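Local atomic coordinates of encapsulated ferritin-like protein (PDB entry 5N5F), a protein that oxidises Fe(2+) to Fe(3+) as a ferritin-like ferroxidase carried as cargo within an encapsulin nanocompartment. Residues K19-A24 and E70-R75; E33-Y38 and E60-A65; W37-A42 and V53-K58. All blocks are in the same frame, centred on the assembly; numbering follows the deposited sequence.

Contact 1 of 3, residues K19-A24 and E70-R75; sequences KNMHRA and EWIRRR
The indole of W71 meets the opposite helix obliquely: A24 CB, M21 CE and the carbonyl oxygen of N20 all approach its six-membered ring near CZ3 and CH2. One indole face carries R75 NH1, 3.0 Å above the plane and offset toward the rim near W71 NE1. Since both nitrogens are donors, their closeness is not a hydrogen bond; E47 of the third subunit serves both side chains, accepting from W71 NE1 through OE1 and forming a salt bridge with R75 NH2 through OE2. At the edge of the R75 guanidinium, in its plane, lies W71 O.

Beside the indole, M21 and I72 complete the apolar layer. With CG anti to its backbone N (chi1 -166°) and its chain bent at both later torsions, M21 carries its sulphur to within 3.7 Å of I72 CG2, while M21 CE reaches 3.9 Å from W71 CZ3. A24, short and directed at the partner helix, meets both large residues there, its CB 3.8 Å from I72 CG1 and close to W71 CZ3.

Behind this interface the carboxylate of E70 is gripped side-on by R73, through NE and NH2, and R74 NE adds a 2.8 Å bond to E70 OE2.

The segment axes run antiparallel at 155° and 10.5 Å apart, characteristic of the two-helix hairpin in the N-terminal, ferritin-like domain, which crystallises as a decameric ring.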
loop_
_atom_site.group_PDB
_atom_site.type_symbol
_atom_site.label_atom_id
_atom_site.label_comp_id
_atom_site.label_asym_id
_atom_site.label_seq_id
_atom_site.Cartn_x
_atom_site.Cartn_y
_atom_site.Cartn_z
ATOM N N LYS B 19 15.117 -19.223 -4.248
ATOM C CA LYS B 19 14.082 -19.033 -3.237
ATOM C C LYS B 19 14.683 -18.890 -1.844
ATOM O O LYS B 19 14.209 -18.079 -1.041
ATOM C CB LYS B 19 13.087 -20.192 -3.286
ATOM C CG LYS B 19 12.340 -20.294 -4.610
ATOM C CD LYS B 19 11.008 -21.011 -4.455
ATOM C CE LYS B 19 11.183 -22.510 -4.292
ATOM N NZ LYS B 19 11.225 -23.204 -5.605
ATOM N N ASN B 20 15.728 -19.663 -1.537
ATOM C CA ASN B 20 16.401 -19.499 -0.254
ATOM C C ASN B 20 17.139 -18.170 -0.181
ATOM O O ASN B 20 17.213 -17.562 0.892
ATOM C CB ASN B 20 17.366 -20.659 -0.012
ATOM C CG ASN B 20 16.647 -21.957 0.293
ATOM O OD1 ASN B 20 15.647 -21.973 1.013
ATOM N ND2 ASN B 20 17.150 -23.055 -0.257
ATOM N N MET B 21 17.691 -17.707 -1.303
ATOM C CA MET B 21 18.295 -16.380 -1.335
ATOM C C MET B 21 17.241 -15.298 -1.138
ATOM O O MET B 21 17.503 -14.272 -0.500
ATOM C CB MET B 21 19.025 -16.175 -2.661
ATOM C CG MET B 21 19.958 -14.979 -2.686
ATOM S SD MET B 21 21.300 -15.064 -1.481
ATOM C CE MET B 21 21.945 -16.711 -1.750
ATOM N N HIS B 22 16.045 -15.505 -1.690
ATOM C CA HIS B 22 14.948 -14.569 -1.463
ATOM C C HIS B 22 14.625 -14.468 0.023
ATOM O O HIS B 22 14.543 -13.367 0.580
ATOM C CB HIS B 22 13.723 -15.012 -2.267
ATOM C CG HIS B 22 12.438 -14.392 -1.812
ATOM N ND1 HIS B 22 12.156 -13.054 -1.980
ATOM C CD2 HIS B 22 11.358 -14.929 -1.193
ATOM C CE1 HIS B 22 10.959 -12.793 -1.486
ATOM N NE2 HIS B 22 10.453 -13.913 -1.002
ATOM N N ARG B 23 14.452 -15.614 0.688
ATOM C CA ARG B 23 14.152 -15.602 2.116
ATOM C C ARG B 23 15.227 -14.860 2.898
ATOM O O ARG B 23 14.920 -14.101 3.824
ATOM C CB ARG B 23 13.999 -17.034 2.633
ATOM C CG ARG B 23 12.834 -17.784 2.010
ATOM C CD ARG B 23 12.678 -19.187 2.576
ATOM N NE ARG B 23 11.521 -19.865 1.995
ATOM C CZ ARG B 23 11.559 -20.699 0.958
ATOM N NH1 ARG B 23 12.704 -20.997 0.363
ATOM N NH2 ARG B 23 10.434 -21.248 0.516
ATOM N N ALA B 24 16.496 -15.053 2.534
ATOM C CA ALA B 24 17.568 -14.378 3.257
ATOM C C ALA B 24 17.593 -12.887 2.945
ATOM O O ALA B 24 17.782 -12.064 3.848
ATOM C CB ALA B 24 18.913 -15.022 2.923
ATOM N N GLU B 70 26.424 -12.779 6.082
ATOM C CA GLU B 70 27.465 -13.795 5.986
ATOM C C GLU B 70 26.918 -15.085 5.389
ATOM O O GLU B 70 27.612 -15.765 4.625
ATOM C CB GLU B 70 28.079 -14.055 7.362
ATOM C CG GLU B 70 29.104 -15.195 7.399
ATOM C CD GLU B 70 30.317 -14.949 6.518
ATOM O OE1 GLU B 70 30.431 -13.846 5.943
ATOM O OE2 GLU B 70 31.163 -15.865 6.401
ATOM N N TRP B 71 25.678 -15.446 5.726
ATOM C CA TRP B 71 25.073 -16.610 5.090
ATOM C C TRP B 71 24.949 -16.399 3.586
ATOM O O TRP B 71 25.271 -17.292 2.794
ATOM C CB TRP B 71 23.707 -16.902 5.704
ATOM C CG TRP B 71 23.095 -18.162 5.184
ATOM C CD1 TRP B 71 23.140 -19.395 5.766
ATOM C CD2 TRP B 71 22.348 -18.319 3.971
ATOM N NE1 TRP B 71 22.466 -20.308 4.993
ATOM C CE2 TRP B 71 21.975 -19.673 3.882
ATOM C CE3 TRP B 71 21.960 -17.444 2.950
ATOM C CZ2 TRP B 71 21.229 -20.174 2.818
ATOM C CZ3 TRP B 71 21.222 -17.943 1.893
ATOM C CH2 TRP B 71 20.864 -19.295 1.836
ATOM N N ILE B 72 24.494 -15.213 3.176
ATOM C CA ILE B 72 24.412 -14.893 1.754
ATOM C C ILE B 72 25.788 -14.987 1.105
ATOM O O ILE B 72 25.936 -15.540 0.009
ATOM C CB ILE B 72 23.790 -13.497 1.567
ATOM C CG1 ILE B 72 22.328 -13.512 2.023
ATOM C CG2 ILE B 72 23.897 -13.037 0.113
ATOM C CD1 ILE B 72 21.688 -12.154 2.059
ATOM N N ARG B 73 26.815 -14.446 1.766
ATOM C CA ARG B 73 28.141 -14.400 1.155
ATOM C C ARG B 73 28.680 -15.798 0.889
ATOM O O ARG B 73 29.369 -16.027 -0.112
ATOM C CB ARG B 73 29.115 -13.630 2.045
ATOM C CG ARG B 73 30.483 -13.403 1.395
ATOM C CD ARG B 73 31.553 -13.089 2.424
ATOM N NE ARG B 73 31.855 -14.247 3.259
ATOM C CZ ARG B 73 32.730 -15.200 2.945
ATOM N NH1 ARG B 73 33.402 -15.151 1.804
ATOM N NH2 ARG B 73 32.927 -16.212 3.777
ATOM N N ARG B 74 28.398 -16.744 1.785
ATOM C CA ARG B 74 28.926 -18.092 1.633
ATOM C C ARG B 74 28.291 -18.858 0.481
ATOM O O ARG B 74 28.837 -19.891 0.076
ATOM C CB ARG B 74 28.740 -18.864 2.941
ATOM C CG ARG B 74 29.569 -18.313 4.088
ATOM C CD ARG B 74 29.267 -19.026 5.399
ATOM N NE ARG B 74 30.031 -18.455 6.503
ATOM C CZ ARG B 74 30.141 -19.006 7.708
ATOM N NH1 ARG B 74 29.534 -20.155 7.977
ATOM N NH2 ARG B 74 30.861 -18.405 8.642
ATOM N N ARG B 75 27.173 -18.379 -0.070
ATOM C CA ARG B 75 26.477 -19.078 -1.144
ATOM C C ARG B 75 26.307 -18.216 -2.389
ATOM O O ARG B 75 25.666 -18.656 -3.351
ATOM C CB ARG B 75 25.114 -19.570 -0.652
ATOM C CG ARG B 75 25.210 -20.693 0.363
ATOM C CD ARG B 75 23.886 -20.923 1.051
ATOM N NE ARG B 75 23.968 -22.005 2.026
ATOM C CZ ARG B 75 24.538 -21.895 3.223
ATOM N NH1 ARG B 75 25.084 -20.746 3.604
ATOM N NH2 ARG B 75 24.565 -22.936 4.041
#

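Contact 2 of 3, residues E33-Y38 and E60-A65; sequences EAVDWY and EEVEHA
V35 and E61 bring their CA atoms to 6.2 Å where two antiparallel helix segments, their axes 9.0 Å apart, cross at -161°. The side chains divide into an apolar half and a glutamate half. In the first, V35 and V62 cross at about a right angle: V35 CG2 rests 3.6 Å from V62 CG2, and V35 CG1 lies a little farther from that same methyl. V35 CG2 also touches the CB of E61, which joins the two halves.

In the second, the aliphatic part of E61 is the packing element. Its CG lies anti to the carbonyl carbon (chi1 -63°), 3.8 Å from A34 CB and 4.1 Å from Y38 CE2. The chain then bends at chi2, and the carboxylate and the tyrosine ring stand 58° apart in plane. E61 OE1 keeps only van der Waals company from A34 across this interface, at 4.0 Å from its CB.

H64, one turn beyond E60, has E60 O 3.0 Å above one face of its imidazole, offset toward the rim. Its NE2 is hydrogen-bonded to E60 OE1 of the third subunit, and the exchange is reciprocal.

As in related encapsulated ferritins, E61 and H64 probably bind iron together with E31, whose side chain E61 touches. The carboxylate oxygen E61 OE2 also lies close to E61 OE2 of the third subunit. Gathering like charges in this way is consistent with a cation site between subunits; the methyl and methylene contacts pack round the base of the glutamate, leaving its oxygens to what is probably iron binding.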
loop_
_atom_site.group_PDB
_atom_site.type_symbol
_atom_site.label_atom_id
_atom_site.label_comp_id
_atom_site.label_asym_id
_atom_site.label_seq_id
_atom_site.Cartn_x
_atom_site.Cartn_y
_atom_site.Cartn_z
ATOM N N GLU B 33 15.767 -2.343 7.924
ATOM C CA GLU B 33 14.699 -1.379 8.171
ATOM C C GLU B 33 14.540 -1.112 9.663
ATOM O O GLU B 33 14.347 0.037 10.078
ATOM C CB GLU B 33 13.393 -1.882 7.557
ATOM C CG GLU B 33 13.406 -1.859 6.034
ATOM C CD GLU B 33 12.152 -2.438 5.410
ATOM O OE1 GLU B 33 11.301 -2.974 6.150
ATOM O OE2 GLU B 33 12.018 -2.356 4.171
ATOM N N ALA B 34 14.634 -2.159 10.485
ATOM C CA ALA B 34 14.600 -1.972 11.931
ATOM C C ALA B 34 15.723 -1.054 12.399
ATOM O O ALA B 34 15.530 -0.239 13.311
ATOM C CB ALA B 34 14.690 -3.326 12.633
ATOM N N VAL B 35 16.908 -1.174 11.790
ATOM C CA VAL B 35 18.040 -0.332 12.173
ATOM C C VAL B 35 17.726 1.135 11.913
ATOM O O VAL B 35 18.033 2.008 12.733
ATOM C CB VAL B 35 19.312 -0.782 11.428
ATOM C CG1 VAL B 35 20.465 0.190 11.665
ATOM C CG2 VAL B 35 19.711 -2.184 11.865
ATOM N N ASP B 36 17.124 1.434 10.762
ATOM C CA ASP B 36 16.787 2.817 10.444
ATOM C C ASP B 36 15.656 3.327 11.332
ATOM O O ASP B 36 15.727 4.442 11.862
ATOM C CB ASP B 36 16.408 2.928 8.966
ATOM C CG ASP B 36 16.106 4.349 8.544
ATOM O OD1 ASP B 36 16.485 5.285 9.273
ATOM O OD2 ASP B 36 15.494 4.533 7.470
ATOM N N TRP B 37 14.610 2.522 11.517
ATOM C CA TRP B 37 13.446 2.978 12.270
ATOM C C TRP B 37 13.748 3.120 13.758
ATOM O O TRP B 37 13.206 4.018 14.415
ATOM C CB TRP B 37 12.282 2.014 12.052
ATOM C CG TRP B 37 11.859 1.916 10.621
ATOM C CD1 TRP B 37 12.154 2.794 9.615
ATOM C CD2 TRP B 37 11.072 0.877 10.028
ATOM N NE1 TRP B 37 11.596 2.365 8.434
ATOM C CE2 TRP B 37 10.925 1.192 8.661
ATOM C CE3 TRP B 37 10.477 -0.288 10.519
ATOM C CZ2 TRP B 37 10.207 0.384 7.782
ATOM C CZ3 TRP B 37 9.765 -1.088 9.646
ATOM C CH2 TRP B 37 9.636 -0.749 8.293
ATOM N N TYR B 38 14.601 2.257 14.310
ATOM C CA TYR B 38 14.933 2.374 15.727
ATOM C C TYR B 38 15.718 3.649 16.002
ATOM O O TYR B 38 15.456 4.343 16.990
ATOM C CB TYR B 38 15.724 1.153 16.192
ATOM C CG TYR B 38 14.892 -0.099 16.383
ATOM C CD1 TYR B 38 13.611 -0.208 15.849
ATOM C CD2 TYR B 38 15.389 -1.170 17.110
ATOM C CE1 TYR B 38 12.859 -1.356 16.026
ATOM C CE2 TYR B 38 14.642 -2.318 17.298
ATOM C CZ TYR B 38 13.382 -2.408 16.754
ATOM O OH TYR B 38 12.648 -3.555 16.942
ATOM N N GLU B 60 21.316 -5.101 18.165
ATOM C CA GLU B 60 21.143 -6.524 17.897
ATOM C C GLU B 60 20.537 -6.761 16.521
ATOM O O GLU B 60 20.792 -7.804 15.907
ATOM C CB GLU B 60 20.288 -7.166 18.989
ATOM C CG GLU B 60 20.955 -7.144 20.358
ATOM C CD GLU B 60 20.313 -8.093 21.356
ATOM O OE1 GLU B 60 19.254 -8.675 21.044
ATOM O OE2 GLU B 60 20.877 -8.260 22.458
ATOM N N GLU B 61 19.742 -5.815 16.013
ATOM C CA GLU B 61 19.260 -5.933 14.640
ATOM C C GLU B 61 20.419 -5.858 13.653
ATOM O O GLU B 61 20.434 -6.580 12.651
ATOM C CB GLU B 61 18.226 -4.847 14.337
ATOM C CG GLU B 61 16.958 -4.925 15.186
ATOM C CD GLU B 61 16.312 -6.296 15.158
ATOM O OE1 GLU B 61 16.059 -6.818 14.051
ATOM O OE2 GLU B 61 16.073 -6.859 16.246
ATOM N N VAL B 62 21.397 -4.988 13.918
ATOM C CA VAL B 62 22.613 -4.966 13.106
ATOM C C VAL B 62 23.279 -6.336 13.128
ATOM O O VAL B 62 23.658 -6.881 12.085
ATOM C CB VAL B 62 23.576 -3.871 13.600
ATOM C CG1 VAL B 62 24.883 -3.888 12.786
ATOM C CG2 VAL B 62 22.930 -2.507 13.511
ATOM N N GLU B 63 23.431 -6.912 14.324
ATOM C CA GLU B 63 24.054 -8.225 14.443
ATOM C C GLU B 63 23.289 -9.269 13.640
ATOM O O GLU B 63 23.891 -10.150 13.018
ATOM C CB GLU B 63 24.136 -8.636 15.915
ATOM C CG GLU B 63 24.836 -9.968 16.147
ATOM C CD GLU B 63 25.160 -10.216 17.609
ATOM O OE1 GLU B 63 24.670 -9.451 18.465
ATOM O OE2 GLU B 63 25.909 -11.173 17.901
ATOM N N HIS B 64 21.959 -9.189 13.646
ATOM C CA HIS B 64 21.166 -10.122 12.857
ATOM C C HIS B 64 21.405 -9.916 11.367
ATOM O O HIS B 64 21.511 -10.887 10.610
ATOM C CB HIS B 64 19.685 -9.960 13.197
ATOM C CG HIS B 64 19.347 -10.325 14.609
ATOM N ND1 HIS B 64 18.067 -10.237 15.116
ATOM C CD2 HIS B 64 20.121 -10.781 15.621
ATOM C CE1 HIS B 64 18.068 -10.624 16.378
ATOM N NE2 HIS B 64 19.302 -10.959 16.710
ATOM N N ALA B 65 21.504 -8.655 10.936
ATOM C CA ALA B 65 21.740 -8.352 9.529
ATOM C C ALA B 65 23.069 -8.925 9.053
ATOM O O ALA B 65 23.151 -9.499 7.961
ATOM C CB ALA B 65 21.708 -6.840 9.315
#

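Contact 3 of 3, residues W37-A42 and V53-K58; sequences WYQQRA and VLIHNK
Between 37-42 and 53-58, two segments of an antiparallel helical hairpin, Y38 and K58 bring their CA atoms nearest, 5.8 Å apart, with the segment axes running at 165° to each other. The van der Waals contacts start here: the two side chains slide past each other in opposite directions, CB of Y38 lying 3.6 Å from CB of K58. Y38 presents its ring edge to the lysine backbone, with K58 N near the ring plane and 3.3 Å from Y38 CD2; the CE2 atom touches N57 CB.

The apolar group is centred on A42. Its CB meets I55 CD1 at 3.7 Å and L54 CB at 4.0 Å, while L54 CD1 lies over the backbone of R41 and A42. The guanidinium of R41 is directed elsewhere, to a salt bridge with E30 of the third subunit.

Polar bonds are few. Within the second helix, H56 ND1 donates to N57 OD1 at 163°, the acceptor lying in the imidazole plane. Across the hairpin, Q39 has CG anti to its backbone N (chi1 -173°) and is bent at chi2; its amide oxygen accepts from K58 NZ. The modelled separation, 2.5 Å between K58 NZ and Q39 OE1, is very short, and its exact value is doubtful.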
loop_
_atom_site.group_PDB
_atom_site.type_symbol
_atom_site.label_atom_id
_atom_site.label_comp_id
_atom_site.label_asym_id
_atom_site.label_seq_id
_atom_site.Cartn_x
_atom_site.Cartn_y
_atom_site.Cartn_z
ATOM N N TRP B 37 14.610 2.522 11.517
ATOM C CA TRP B 37 13.446 2.978 12.270
ATOM C C TRP B 37 13.748 3.120 13.758
ATOM O O TRP B 37 13.206 4.018 14.415
ATOM C CB TRP B 37 12.282 2.014 12.052
ATOM C CG TRP B 37 11.859 1.916 10.621
ATOM C CD1 TRP B 37 12.154 2.794 9.615
ATOM C CD2 TRP B 37 11.072 0.877 10.028
ATOM N NE1 TRP B 37 11.596 2.365 8.434
ATOM C CE2 TRP B 37 10.925 1.192 8.661
ATOM C CE3 TRP B 37 10.477 -0.288 10.519
ATOM C CZ2 TRP B 37 10.207 0.384 7.782
ATOM C CZ3 TRP B 37 9.765 -1.088 9.646
ATOM C CH2 TRP B 37 9.636 -0.749 8.293
ATOM N N TYR B 38 14.601 2.257 14.310
ATOM C CA TYR B 38 14.933 2.374 15.727
ATOM C C TYR B 38 15.718 3.649 16.002
ATOM O O TYR B 38 15.456 4.343 16.990
ATOM C CB TYR B 38 15.724 1.153 16.192
ATOM C CG TYR B 38 14.892 -0.099 16.383
ATOM C CD1 TYR B 38 13.611 -0.208 15.849
ATOM C CD2 TYR B 38 15.389 -1.170 17.110
ATOM C CE1 TYR B 38 12.859 -1.356 16.026
ATOM C CE2 TYR B 38 14.642 -2.318 17.298
ATOM C CZ TYR B 38 13.382 -2.408 16.754
ATOM O OH TYR B 38 12.648 -3.555 16.942
ATOM N N GLN B 39 16.681 3.978 15.139
ATOM C CA GLN B 39 17.453 5.198 15.339
ATOM C C GLN B 39 16.557 6.426 15.272
ATOM O O GLN B 39 16.667 7.331 16.107
ATOM C CB GLN B 39 18.574 5.287 14.301
ATOM C CG GLN B 39 19.534 6.443 14.532
ATOM C CD GLN B 39 20.213 6.378 15.888
ATOM O OE1 GLN B 39 20.907 5.412 16.203
ATOM N NE2 GLN B 39 20.007 7.406 16.701
ATOM N N GLN B 40 15.655 6.473 14.289
ATOM C CA GLN B 40 14.729 7.597 14.183
ATOM C C GLN B 40 13.882 7.735 15.446
ATOM O O GLN B 40 13.712 8.838 15.978
ATOM C CB GLN B 40 13.832 7.418 12.961
ATOM C CG GLN B 40 14.538 7.594 11.632
ATOM C CD GLN B 40 13.592 7.445 10.461
ATOM O OE1 GLN B 40 12.449 7.900 10.510
ATOM N NE2 GLN B 40 14.062 6.796 9.398
ATOM N N ARG B 41 13.328 6.623 15.932
ATOM C CA ARG B 41 12.459 6.692 17.101
ATOM C C ARG B 41 13.244 7.016 18.365
ATOM O O ARG B 41 12.733 7.722 19.244
ATOM C CB ARG B 41 11.689 5.381 17.257
ATOM C CG ARG B 41 10.645 5.172 16.163
ATOM C CD ARG B 41 9.557 4.200 16.586
ATOM N NE ARG B 41 9.984 2.809 16.483
ATOM C CZ ARG B 41 9.784 2.029 15.424
ATOM N NH1 ARG B 41 9.154 2.490 14.352
ATOM N NH2 ARG B 41 10.217 0.775 15.441
ATOM N N ALA B 42 14.485 6.534 18.471
ATOM C CA ALA B 42 15.313 6.876 19.624
ATOM C C ALA B 42 15.690 8.353 19.612
ATOM O O ALA B 42 15.776 8.985 20.673
ATOM C CB ALA B 42 16.564 6.003 19.651
ATOM N N VAL B 53 16.583 1.275 25.475
ATOM C CA VAL B 53 16.056 0.010 24.968
ATOM C C VAL B 53 16.094 -0.002 23.445
ATOM O O VAL B 53 16.472 -1.004 22.826
ATOM C CB VAL B 53 14.628 -0.230 25.497
ATOM C CG1 VAL B 53 14.024 -1.491 24.882
ATOM C CG2 VAL B 53 14.627 -0.335 27.019
ATOM N N LEU B 54 15.710 1.112 22.820
ATOM C CA LEU B 54 15.663 1.170 21.364
ATOM C C LEU B 54 17.053 1.010 20.759
ATOM O O LEU B 54 17.226 0.289 19.770
ATOM C CB LEU B 54 15.031 2.488 20.916
ATOM C CG LEU B 54 13.514 2.620 21.078
ATOM C CD1 LEU B 54 13.082 4.041 20.767
ATOM C CD2 LEU B 54 12.766 1.635 20.189
ATOM N N ILE B 55 18.055 1.676 21.339
ATOM C CA ILE B 55 19.419 1.567 20.828
ATOM C C ILE B 55 19.955 0.157 21.042
ATOM O O ILE B 55 20.589 -0.423 20.152
ATOM C CB ILE B 55 20.324 2.624 21.493
ATOM C CG1 ILE B 55 19.815 4.041 21.200
ATOM C CG2 ILE B 55 21.781 2.476 21.028
ATOM C CD1 ILE B 55 19.933 4.476 19.742
ATOM N N HIS B 56 19.713 -0.415 22.223
ATOM C CA HIS B 56 20.230 -1.746 22.522
ATOM C C HIS B 56 19.701 -2.778 21.537
ATOM O O HIS B 56 20.451 -3.640 21.066
ATOM C CB HIS B 56 19.860 -2.144 23.950
ATOM C CG HIS B 56 20.183 -3.568 24.279
ATOM N ND1 HIS B 56 19.373 -4.621 23.909
ATOM C CD2 HIS B 56 21.227 -4.115 24.947
ATOM C CE1 HIS B 56 19.904 -5.753 24.334
ATOM N NE2 HIS B 56 21.029 -5.474 24.967
ATOM N N ASN B 57 18.410 -2.715 21.222
ATOM C CA ASN B 57 17.834 -3.684 20.303
ATOM C C ASN B 57 18.161 -3.340 18.855
ATOM O O ASN B 57 18.319 -4.245 18.030
ATOM C CB ASN B 57 16.322 -3.773 20.518
ATOM C CG ASN B 57 15.964 -4.358 21.876
ATOM O OD1 ASN B 57 16.809 -4.947 22.556
ATOM N ND2 ASN B 57 14.708 -4.204 22.275
ATOM N N LYS B 58 18.275 -2.050 18.536
ATOM C CA LYS B 58 18.800 -1.654 17.235
ATOM C C LYS B 58 20.118 -2.363 16.958
ATOM O O LYS B 58 20.323 -2.932 15.879
ATOM C CB LYS B 58 18.990 -0.134 17.189
ATOM C CG LYS B 58 19.710 0.372 15.942
ATOM C CD LYS B 58 20.231 1.788 16.111
ATOM C CE LYS B 58 21.536 1.964 15.348
ATOM N NZ LYS B 58 21.890 3.398 15.127
#

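Overall arrangement
All three contacts join helix 16-44 to helix 48-75, sampling one antiparallel hairpin along its length. Contacts 2 and 3 are neighbours, with centres 8 Å apart; they share W37 and Y38 and touch where V35 O lies 4.0 Å from K58 CG. Contact 1 stands apart, about 18 Å between centres from contact 2 and 26 Å from contact 3, across the chain's centre from the latter. The axes lie farther apart at contact 1 than at the other two. Contact 2 holds E61 and H64 of the iron site inferred by similarity; contact 3 adjoins it through Y38, while in contact 1 the I72 side chain is about 8 Å from that of E31. Each contact also meets the third subunit.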